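Local structure of peptide from Structure-specific endonuclease subunit SLX4 (6J0Y) at residues 8-13 against 49-54; 26-31 against 53-58. The protein probably binds the scaffold protein Rtt107 through an Rtt107-interacting motif and so links the Slx4 endonuclease subunit to it. All blocks are in the same frame, centred on the assembly; numbering follows the deposited sequence.

Interaction 1. Residues 8-13 against 49-54; sequences SIRVKL and FCIADI
The carbonyl oxygen of Val-11 is held from two directions. Ala-52 N donates to it at 2.8 Å, with a nearly straight N-H...O angle of 174° and in the carbonyl plane, while Ile-51 CA adds a CA-H...O contact to Val-11 O at 3.4 Å. Ile-9 with Ile-54 and Leu-13 with Cys-50 repeat the paired backbone bonds of Val-11 with Ala-52. Non-hydrogen-bonded pairs alternate with them, the signature of a regular antiparallel register; with 27-32 on its other border, 49-55 is the middle strand of a three-stranded sheet. Side chains therefore sort by face. On one, Val-11 CG2 touches Ile-54 CG1 at 3.8 Å, the two crossing obliquely near buried Ile-9. On the other, Lys-12 runs fully extended, with CG anti to the backbone N, and lays its tip over Phe-49: CE sits 3.6 Å from the ring centroid of Phe-49, 12° off the normal, a CH-pi contact. Lys-12 NZ follows at 4.4 Å from the same centroid as a cation-pi partner, and Ile-51 CD1 packs on Lys-12 CB at 3.7 Å. Farther along, Arg-10 and Asp-53 lie side by side without a direct salt bridge. A water in the guanidinium plane accepts from Arg-10 NH1 at 3.0 Å and reaches Asp-53 OD1 weakly; a second water joins that oxygen to Ser-8 OG. Bent at chi3 (46°), Arg-10 delivers its charge to an acidic and a polar side chain of the partner protein, whereas Asp-53 OD2 takes a bond from Asn-29.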
# COMPACT_ATOMS: atom_id res chain seq x y z
N SER B 8 20.72 -5.66 6.03
CA SER B 8 20.01 -6.03 7.23
C SER B 8 18.51 -6.00 7.00
O SER B 8 18.02 -5.49 5.98
CB SER B 8 20.37 -5.11 8.41
OG SER B 8 19.96 -3.78 8.14
N ILE B 9 17.78 -6.53 7.97
CA ILE B 9 16.33 -6.45 8.00
C ILE B 9 15.93 -5.87 9.34
O ILE B 9 16.65 -5.99 10.33
CB ILE B 9 15.66 -7.83 7.78
CG1 ILE B 9 16.09 -8.80 8.89
CG2 ILE B 9 16.00 -8.39 6.39
CD1 ILE B 9 15.39 -10.15 8.80
N ARG B 10 14.74 -5.26 9.37
CA ARG B 10 14.16 -4.68 10.57
C ARG B 10 13.35 -5.74 11.31
O ARG B 10 12.52 -6.41 10.70
CB ARG B 10 13.24 -3.51 10.20
CG ARG B 10 14.00 -2.24 9.79
CD ARG B 10 13.20 -1.40 8.79
NE ARG B 10 11.78 -1.20 9.13
CZ ARG B 10 11.33 -0.47 10.15
NH1 ARG B 10 12.17 0.10 11.01
NH2 ARG B 10 10.01 -0.35 10.31
N VAL B 11 13.58 -5.87 12.62
CA VAL B 11 12.83 -6.81 13.46
C VAL B 11 12.30 -6.05 14.67
O VAL B 11 13.08 -5.43 15.41
CB VAL B 11 13.68 -8.01 13.92
CG1 VAL B 11 12.79 -9.00 14.68
CG2 VAL B 11 14.33 -8.71 12.72
N LYS B 12 10.98 -6.10 14.87
CA LYS B 12 10.34 -5.46 16.02
C LYS B 12 10.19 -6.49 17.12
O LYS B 12 9.51 -7.51 16.94
CB LYS B 12 8.98 -4.89 15.63
CG LYS B 12 8.24 -4.18 16.80
CD LYS B 12 6.85 -3.80 16.35
CE LYS B 12 6.01 -3.26 17.52
NZ LYS B 12 4.63 -3.00 17.03
N LEU B 13 10.79 -6.20 18.28
CA LEU B 13 10.96 -7.13 19.38
C LEU B 13 10.58 -6.44 20.68
O LEU B 13 10.83 -5.25 20.84
CB LEU B 13 12.43 -7.57 19.50
CG LEU B 13 12.87 -9.00 19.25
CD1 LEU B 13 12.09 -9.57 18.09
CD2 LEU B 13 14.36 -9.03 18.98
N PHE B 49 8.76 -1.79 23.06
CA PHE B 49 9.40 -2.45 21.93
C PHE B 49 10.72 -1.78 21.57
O PHE B 49 11.04 -0.66 21.97
CB PHE B 49 8.49 -2.44 20.71
CG PHE B 49 7.27 -3.31 20.85
CD1 PHE B 49 7.36 -4.67 20.62
CD2 PHE B 49 6.06 -2.77 21.21
CE1 PHE B 49 6.24 -5.49 20.75
CE2 PHE B 49 4.94 -3.58 21.35
CZ PHE B 49 5.03 -4.93 21.12
N CYS B 50 11.48 -2.52 20.78
CA CYS B 50 12.65 -1.97 20.10
C CYS B 50 12.63 -2.47 18.67
O CYS B 50 11.94 -3.44 18.33
CB CYS B 50 13.94 -2.40 20.78
SG CYS B 50 14.13 -4.15 20.64
N ILE B 51 13.38 -1.78 17.82
CA ILE B 51 13.64 -2.21 16.46
C ILE B 51 15.11 -2.61 16.40
O ILE B 51 15.98 -1.85 16.82
CB ILE B 51 13.35 -1.11 15.42
CG1 ILE B 51 11.86 -0.75 15.39
CG2 ILE B 51 13.84 -1.55 14.02
CD1 ILE B 51 10.95 -1.90 14.92
N ALA B 52 15.37 -3.82 15.93
CA ALA B 52 16.73 -4.28 15.68
C ALA B 52 16.98 -4.40 14.18
O ALA B 52 16.14 -4.93 13.45
CB ALA B 52 16.99 -5.62 16.37
N ASP B 53 18.12 -3.89 13.73
CA ASP B 53 18.61 -4.16 12.38
C ASP B 53 19.48 -5.40 12.45
O ASP B 53 20.56 -5.36 13.05
CB ASP B 53 19.42 -2.98 11.83
CG ASP B 53 18.59 -1.75 11.62
OD1 ASP B 53 17.41 -1.87 11.21
OD2 ASP B 53 19.13 -0.65 11.86
N ILE B 54 19.03 -6.49 11.85
CA ILE B 54 19.69 -7.78 11.95
C ILE B 54 20.35 -8.06 10.61
O ILE B 54 19.69 -8.06 9.57
CB ILE B 54 18.70 -8.89 12.33
CG1 ILE B 54 18.01 -8.57 13.67
CG2 ILE B 54 19.40 -10.25 12.35
CD1 ILE B 54 18.92 -8.64 14.87
O HOH W 1 17.40 -2.92 8.51
O HOH W 2 15.08 0.62 11.25

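Interaction 2. Residues 26-31 against 53-58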
# COMPACT_ATOMS: atom_id res chain seq x y z
N VAL B 26 24.04 -11.19 14.03
CA VAL B 26 24.80 -9.95 14.13
C VAL B 26 23.82 -8.78 14.11
O VAL B 26 23.08 -8.59 13.14
CB VAL B 26 25.82 -9.83 12.99
CG1 VAL B 26 26.51 -8.47 13.02
CG2 VAL B 26 26.84 -10.95 13.07
N LYS B 27 23.80 -8.00 15.20
CA LYS B 27 22.96 -6.81 15.30
C LYS B 27 23.75 -5.60 14.82
O LYS B 27 24.77 -5.25 15.42
CB LYS B 27 22.50 -6.59 16.74
CG LYS B 27 21.71 -7.73 17.35
CD LYS B 27 21.75 -7.64 18.88
CE LYS B 27 20.76 -8.60 19.52
NZ LYS B 27 21.00 -8.77 20.99
N HIS B 28 23.27 -4.95 13.76
CA HIS B 28 23.89 -3.69 13.34
C HIS B 28 23.54 -2.57 14.30
O HIS B 28 24.41 -1.79 14.71
CB HIS B 28 23.45 -3.32 11.92
CG HIS B 28 24.10 -4.15 10.86
ND1 HIS B 28 23.73 -4.08 9.53
CD2 HIS B 28 25.09 -5.07 10.93
CE1 HIS B 28 24.47 -4.92 8.83
NE2 HIS B 28 25.31 -5.53 9.66
N ASN B 29 22.26 -2.45 14.66
CA ASN B 29 21.80 -1.42 15.57
C ASN B 29 20.55 -1.91 16.29
O ASN B 29 19.89 -2.86 15.87
CB ASN B 29 21.43 -0.10 14.85
CG ASN B 29 22.38 0.28 13.75
OD1 ASN B 29 23.41 0.92 14.00
ND2 ASN B 29 22.04 -0.09 12.51
N PHE B 30 20.22 -1.23 17.37
CA PHE B 30 18.96 -1.45 18.09
C PHE B 30 18.44 -0.07 18.49
O PHE B 30 19.22 0.77 18.93
CB PHE B 30 19.24 -2.42 19.28
CG PHE B 30 18.61 -2.04 20.60
CD1 PHE B 30 17.71 -2.90 21.20
CD2 PHE B 30 18.98 -0.90 21.30
CE1 PHE B 30 17.16 -2.61 22.44
CE2 PHE B 30 18.40 -0.58 22.52
CZ PHE B 30 17.49 -1.44 23.09
N TYR B 31 17.13 0.15 18.36
CA TYR B 31 16.55 1.46 18.67
C TYR B 31 15.35 1.26 19.59
O TYR B 31 14.50 0.41 19.33
CB TYR B 31 16.10 2.22 17.42
CG TYR B 31 17.05 2.15 16.25
CD1 TYR B 31 18.20 2.93 16.22
CD2 TYR B 31 16.78 1.32 15.15
CE1 TYR B 31 19.07 2.88 15.15
CE2 TYR B 31 17.65 1.27 14.06
CZ TYR B 31 18.80 2.05 14.07
OH TYR B 31 19.68 2.02 13.01
N ASP B 53 18.12 -3.89 13.73
CA ASP B 53 18.61 -4.16 12.38
C ASP B 53 19.48 -5.40 12.45
O ASP B 53 20.56 -5.36 13.05
CB ASP B 53 19.42 -2.98 11.83
CG ASP B 53 18.59 -1.75 11.62
OD1 ASP B 53 17.41 -1.87 11.21
OD2 ASP B 53 19.13 -0.65 11.86
N ILE B 54 19.03 -6.49 11.85
CA ILE B 54 19.69 -7.78 11.95
C ILE B 54 20.35 -8.06 10.61
O ILE B 54 19.69 -8.06 9.57
CB ILE B 54 18.70 -8.89 12.33
CG1 ILE B 54 18.01 -8.57 13.67
CG2 ILE B 54 19.40 -10.25 12.35
CD1 ILE B 54 18.92 -8.64 14.87
N GLN B 55 21.67 -8.28 10.62
CA GLN B 55 22.36 -8.61 9.38
C GLN B 55 21.88 -9.94 8.79
O GLN B 55 21.70 -10.92 9.52
CB GLN B 55 23.87 -8.67 9.64
CG GLN B 55 24.72 -8.92 8.42
CD GLN B 55 26.19 -8.81 8.76
OE1 GLN B 55 26.71 -7.71 8.93
NE2 GLN B 55 26.85 -9.95 8.92
N LEU B 56 21.71 -9.97 7.47
CA LEU B 56 21.41 -11.23 6.79
C LEU B 56 22.52 -12.25 7.04
O LEU B 56 23.71 -11.92 6.99
CB LEU B 56 21.26 -11.01 5.28
CG LEU B 56 20.10 -10.19 4.72
CD1 LEU B 56 20.18 -10.16 3.18
CD2 LEU B 56 18.76 -10.78 5.16
N VAL B 57 22.14 -13.49 7.33
CA VAL B 57 23.13 -14.51 7.61
C VAL B 57 23.90 -14.85 6.34
O VAL B 57 23.33 -14.83 5.23
CB VAL B 57 22.49 -15.77 8.23
CG1 VAL B 57 21.65 -15.39 9.45
CG2 VAL B 57 21.65 -16.50 7.21
N ASP B 58 25.19 -15.12 6.48
CA ASP B 58 26.07 -15.31 5.32
C ASP B 58 25.79 -16.64 4.62
O ASP B 58 25.95 -17.71 5.21
CB ASP B 58 27.54 -15.23 5.75
CG ASP B 58 27.90 -13.89 6.38
OD1 ASP B 58 27.45 -12.85 5.86
OD2 ASP B 58 28.64 -13.89 7.39
O HOH W 3 23.27 -12.10 11.33
O HOH W 4 19.00 1.61 10.60
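Two polar side-chain groups make the tight part of this contact, an antiparallel pairing of 27-32 with 49-55 that is interrupted at His-28. In the first, His-28 NE2 donates to Gln-55 OE1 at 2.7 Å, with the acceptor oxygen close to the imidazole plane and the N-H on its in-plane lone pair; NE2 therefore carries a proton. Gln-55 reaches it with CG anti to the backbone N (chi1 -177°) and chi2 extended, so that its chain crosses the imidazole obliquely. Gln-55 CB comes within 3.5 Å of His-28 NE2, and Gln-55 CA lies over one ring face, offset toward the rim. An alanine here removes the ring and its NE2 donor, and would probably leave the Gln-55 chain less firmly placed. In the second group, Asn-29 ND2 approaches the anti lone pair of Asp-53 OD2 at 3.0 Å, the amide standing at 90° to the carboxylate. A water 2.6 Å from Asp-53 OD2 donates to it and also bonds Tyr-31 OH.

The backbones are paired by His-28 N to Asp-53 O at 2.8 Å and Gln-55 N to Val-26 O at 2.9 Å. The solvent side is at exposed Val-26, where a water joins Val-26 N and Gln-55 O although the backbone bond there is sound; after Gln-55 the chain leaves the contact, and Asp-58 is poorly ordered.

Strand 27-32, interrupted by a corner at His-28, flanks 49-55 on one border, with 8-14 on the other. Lys-27 CG rests on Ile-54 CD1 at 3.8 Å, beside Leu-21 of the loop that follows helix 15-18, and Leu-56 and Val-57 continue onto apolar side chains of the partner protein.

Both interactions depend on strand 49-55, the middle strand of the sheet: interaction 1 pairs it with 8-14 near the centre of the chain, interaction 2 with 27-32 at the surface. The first is mostly buried and rests on an unbroken run of backbone pairs with aliphatic and aromatic packing; the second buries less area (416 against 665 Å²), has fewer backbone bonds, and relies more on direct side-chain hydrogen bonds (His-28 to Gln-55, Asn-29 to Asp-53), while both contacts are bridged by water. Asp-53 and Ile-54 serve both borders, and Asp-53 divides its carboxylate oxygens between them. A probable hydrogen bond from Tyr-31 N to Ile-51 O, 2.8 Å long, continues the 27-32 border alongside interaction 1.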